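Local atomic coordinates of polyketide synthase type I (Bacillus amyloliquefaciens, PDB entry 5KKU), a protein that probably dehydrates beta-hydroxyacyl intermediates bound to a carrier protein, through this N-terminal dehydratase domain of the difficidin assembly line. Residues Val36-Met41 against Glu108-Gln113. Residues are numbered along the deposited sequence; the frame is centred on the assembly and turned at random.
Sequences VTLIDM and ENMECQ
In the N-terminal hotdog fold of this double-hotdog dehydratase, Leu38 of the central helix 37-49 meets Met110 of strand 107-116, a small worked example of how a curled sheet packs against its central helix. The two side chains run antiparallel to one another, each laying its outer part beside the root of the other. Leu38 CD1 comes to 3.8 Å from Met110 CB, while Met110 SD runs back to Leu38 CB, also at 3.8 Å. Met110 CG lies anti to the backbone N (chi1 -174°), an extended course that carries the sulfur across to the helix. Met110 SD also lies 4.0 Å from Leu38 CD1; no hydrogen bond joins the segments, and the contact between them is apolar. Asn109 adds its aliphatic root, with CB 4.4 Å from Leu38 CD1, and its buried amide is satisfied by Ser93 OG and the carbonyl of Gln64. A classic beta bulge, with Asn109 and Met110 both opposite Ile91, is consistent with these two successive residues both directing CB toward the helix. Leu38 also touches Ile91 of strand 86-97 and Leu76 of strand 73-83, while Ile39, next along the helix, packs on Leu197 of helix 194-200, which carries the predicted proton donor Asp198.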
ATOM      1  N   VAL A  36       2.686   2.045  -0.820  1.00 20.67           N
ATOM      2  CA  VAL A  36       2.502   0.822  -0.079  1.00 17.72           C
ATOM      3  C   VAL A  36       3.255  -0.359  -0.651  1.00 21.42           C
ATOM      4  O   VAL A  36       3.517  -1.276   0.020  1.00 26.95           O
ATOM      5  CB  VAL A  36       1.020   0.453   0.124  1.00 22.15           C
ATOM      6  CG1 VAL A  36       0.367   1.372   1.093  1.00 19.59           C
ATOM      7  CG2 VAL A  36       0.246   0.353  -1.170  1.00 17.14           C
ATOM      8  N   THR A  37       3.557  -0.333  -1.906  1.00 20.51           N
ATOM      9  CA  THR A  37       4.437  -1.278  -2.513  1.00 21.58           C
ATOM     10  C   THR A  37       5.729  -1.500  -1.707  1.00 27.46           C
ATOM     11  O   THR A  37       6.223  -2.585  -1.634  1.00 30.44           O
ATOM     12  CB  THR A  37       4.805  -0.787  -3.936  1.00 21.77           C
ATOM     13  OG1 THR A  37       3.661  -0.797  -4.757  1.00 32.68           O
ATOM     14  CG2 THR A  37       5.825  -1.613  -4.555  1.00 27.87           C
ATOM     15  N   LEU A  38       6.271  -0.440  -1.128  1.00 28.47           N
ATOM     16  CA  LEU A  38       7.494  -0.482  -0.355  1.00 24.29           C
ATOM     17  C   LEU A  38       7.396  -1.304   0.901  1.00 26.55           C
ATOM     18  O   LEU A  38       8.371  -1.784   1.397  1.00 25.47           O
ATOM     19  CB  LEU A  38       8.010   0.907  -0.063  1.00 18.97           C
ATOM     20  CG  LEU A  38       8.159   1.825  -1.267  1.00 23.84           C
ATOM     21  CD1 LEU A  38       8.361   3.210  -0.798  1.00 23.84           C
ATOM     22  CD2 LEU A  38       9.252   1.439  -2.218  1.00 19.79           C
ATOM     23  N   ILE A  39       6.197  -1.494   1.398  1.00 23.02           N
ATOM     24  CA  ILE A  39       5.970  -2.368   2.522  1.00 28.21           C
ATOM     25  C   ILE A  39       6.433  -3.799   2.190  1.00 24.66           C
ATOM     26  O   ILE A  39       7.083  -4.434   2.982  1.00 26.15           O
ATOM     27  CB  ILE A  39       4.495  -2.345   3.006  1.00 23.53           C
ATOM     28  CG1 ILE A  39       4.181  -1.066   3.748  1.00 22.62           C
ATOM     29  CG2 ILE A  39       4.172  -3.517   3.895  1.00 22.49           C
ATOM     30  CD1 ILE A  39       2.739  -0.771   3.978  1.00 20.21           C
ATOM     31  N   ASP A  40       6.118  -4.266   0.986  1.00 24.33           N
ATOM     32  CA  ASP A  40       6.570  -5.573   0.512  1.00 24.77           C
ATOM     33  C   ASP A  40       8.069  -5.617   0.414  1.00 26.42           C
ATOM     34  O   ASP A  40       8.684  -6.566   0.740  1.00 33.76           O
ATOM     35  CB  ASP A  40       5.967  -5.926  -0.835  1.00 23.44           C
ATOM     36  CG  ASP A  40       6.595  -7.139  -1.477  1.00 26.28           C
ATOM     37  OD1 ASP A  40       6.335  -8.259  -1.137  1.00 23.52           O
ATOM     38  OD2 ASP A  40       7.403  -6.941  -2.331  1.00 29.71           O
ATOM     39  N   MET A  41       8.675  -4.574  -0.098  1.00 26.14           N
ATOM     40  CA  MET A  41      10.114  -4.538  -0.258  1.00 24.79           C
ATOM     41  C   MET A  41      10.819  -4.732   1.062  1.00 25.83           C
ATOM     42  O   MET A  41      11.742  -5.460   1.115  1.00 27.32           O
ATOM     43  CB  MET A  41      10.537  -3.259  -0.989  1.00 21.34           C
ATOM     44  CG  MET A  41      11.983  -2.833  -1.039  1.00 18.66           C
ATOM     45  SD  MET A  41      12.302  -1.446  -2.123  1.00 26.02           S
ATOM     46  CE  MET A  41      11.539  -2.059  -3.542  1.00 20.22           C
ATOM     47  N   GLU A 108      13.907  11.133  -1.213  1.00 27.05           N
ATOM     48  CA  GLU A 108      13.485  10.305  -0.116  1.00 24.72           C
ATOM     49  C   GLU A 108      12.082   9.791  -0.385  1.00 28.47           C
ATOM     50  O   GLU A 108      11.196  10.525  -0.722  1.00 25.71           O
ATOM     51  CB  GLU A 108      13.568  11.048   1.171  1.00 22.72           C
ATOM     52  CG  GLU A 108      14.905  11.657   1.406  1.00 33.10           C
ATOM     53  CD  GLU A 108      15.055  12.278   2.754  1.00 34.90           C
ATOM     54  OE1 GLU A 108      14.083  12.689   3.362  1.00 35.82           O
ATOM     55  OE2 GLU A 108      16.182  12.356   3.202  1.00 41.64           O
ATOM     56  N   ASN A 109      11.912   8.501  -0.269  1.00 26.21           N
ATOM     57  CA  ASN A 109      10.670   7.868  -0.613  1.00 23.02           C
ATOM     58  C   ASN A 109       9.858   7.399   0.555  1.00 22.77           C
ATOM     59  O   ASN A 109       8.696   7.484   0.540  1.00 25.63           O
ATOM     60  CB  ASN A 109      10.899   6.765  -1.634  1.00 21.60           C
ATOM     61  CG  ASN A 109      11.556   7.267  -2.896  1.00 24.50           C
ATOM     62  OD1 ASN A 109      12.618   6.852  -3.249  1.00 19.08           O
ATOM     63  ND2 ASN A 109      10.923   8.170  -3.541  1.00 21.99           N
ATOM     64  N   MET A 110      10.525   6.982   1.603  1.00 25.28           N
ATOM     65  CA  MET A 110       9.867   6.445   2.749  1.00 27.43           C
ATOM     66  C   MET A 110      10.751   6.201   3.953  1.00 28.13           C
ATOM     67  O   MET A 110      11.901   5.902   3.817  1.00 25.16           O
ATOM     68  CB  MET A 110       9.177   5.174   2.360  1.00 27.53           C
ATOM     69  CG  MET A 110       8.331   4.594   3.430  1.00 31.10           C
ATOM     70  SD  MET A 110       8.102   2.869   3.208  1.00 46.47           S
ATOM     71  CE  MET A 110       9.077   2.237   4.551  1.00 33.73           C
ATOM     72  N   GLU A 111      10.171   6.325   5.135  1.00 28.55           N
ATOM     73  CA  GLU A 111      10.809   5.979   6.381  1.00 31.35           C
ATOM     74  C   GLU A 111       9.893   5.247   7.324  1.00 28.38           C
ATOM     75  O   GLU A 111       8.750   5.414   7.292  1.00 28.80           O
ATOM     76  CB  GLU A 111      11.386   7.198   7.058  1.00 29.75           C
ATOM     77  CG  GLU A 111      10.377   8.083   7.725  1.00 36.20           C
ATOM     78  CD  GLU A 111      11.003   9.155   8.566  1.00 41.63           C
ATOM     79  OE1 GLU A 111      11.513  10.107   7.989  1.00 38.83           O
ATOM     80  OE2 GLU A 111      10.957   9.043   9.790  1.00 40.11           O
ATOM     81  N   CYS A 112      10.420   4.367   8.126  1.00 28.10           N
ATOM     82  CA  CYS A 112       9.640   3.720   9.157  1.00 29.44           C
ATOM     83  C   CYS A 112      10.530   3.156  10.253  1.00 28.16           C
ATOM     84  O   CYS A 112      11.709   3.219  10.152  1.00 30.36           O
ATOM     85  CB  CYS A 112       8.769   2.621   8.577  1.00 22.21           C
ATOM     86  SG  CYS A 112       9.628   1.218   7.902  1.00 31.22           S
ATOM     87  N   GLN A 113       9.962   2.523  11.253  1.00 26.83           N
ATOM     88  CA  GLN A 113      10.708   1.851  12.282  1.00 28.11           C
ATOM     89  C   GLN A 113      10.371   0.393  12.294  1.00 25.10           C
ATOM     90  O   GLN A 113       9.251   0.017  12.410  1.00 26.70           O
ATOM     91  CB  GLN A 113      10.404   2.437  13.622  1.00 27.92           C
ATOM     92  CG  GLN A 113      10.717   3.873  13.737  1.00 31.89           C
ATOM     93  CD  GLN A 113      12.181   4.122  14.017  1.00 42.20           C
ATOM     94  OE1 GLN A 113      12.898   3.293  14.572  1.00 41.72           O
ATOM     95  NE2 GLN A 113      12.626   5.265  13.616  1.00 41.23           N
TER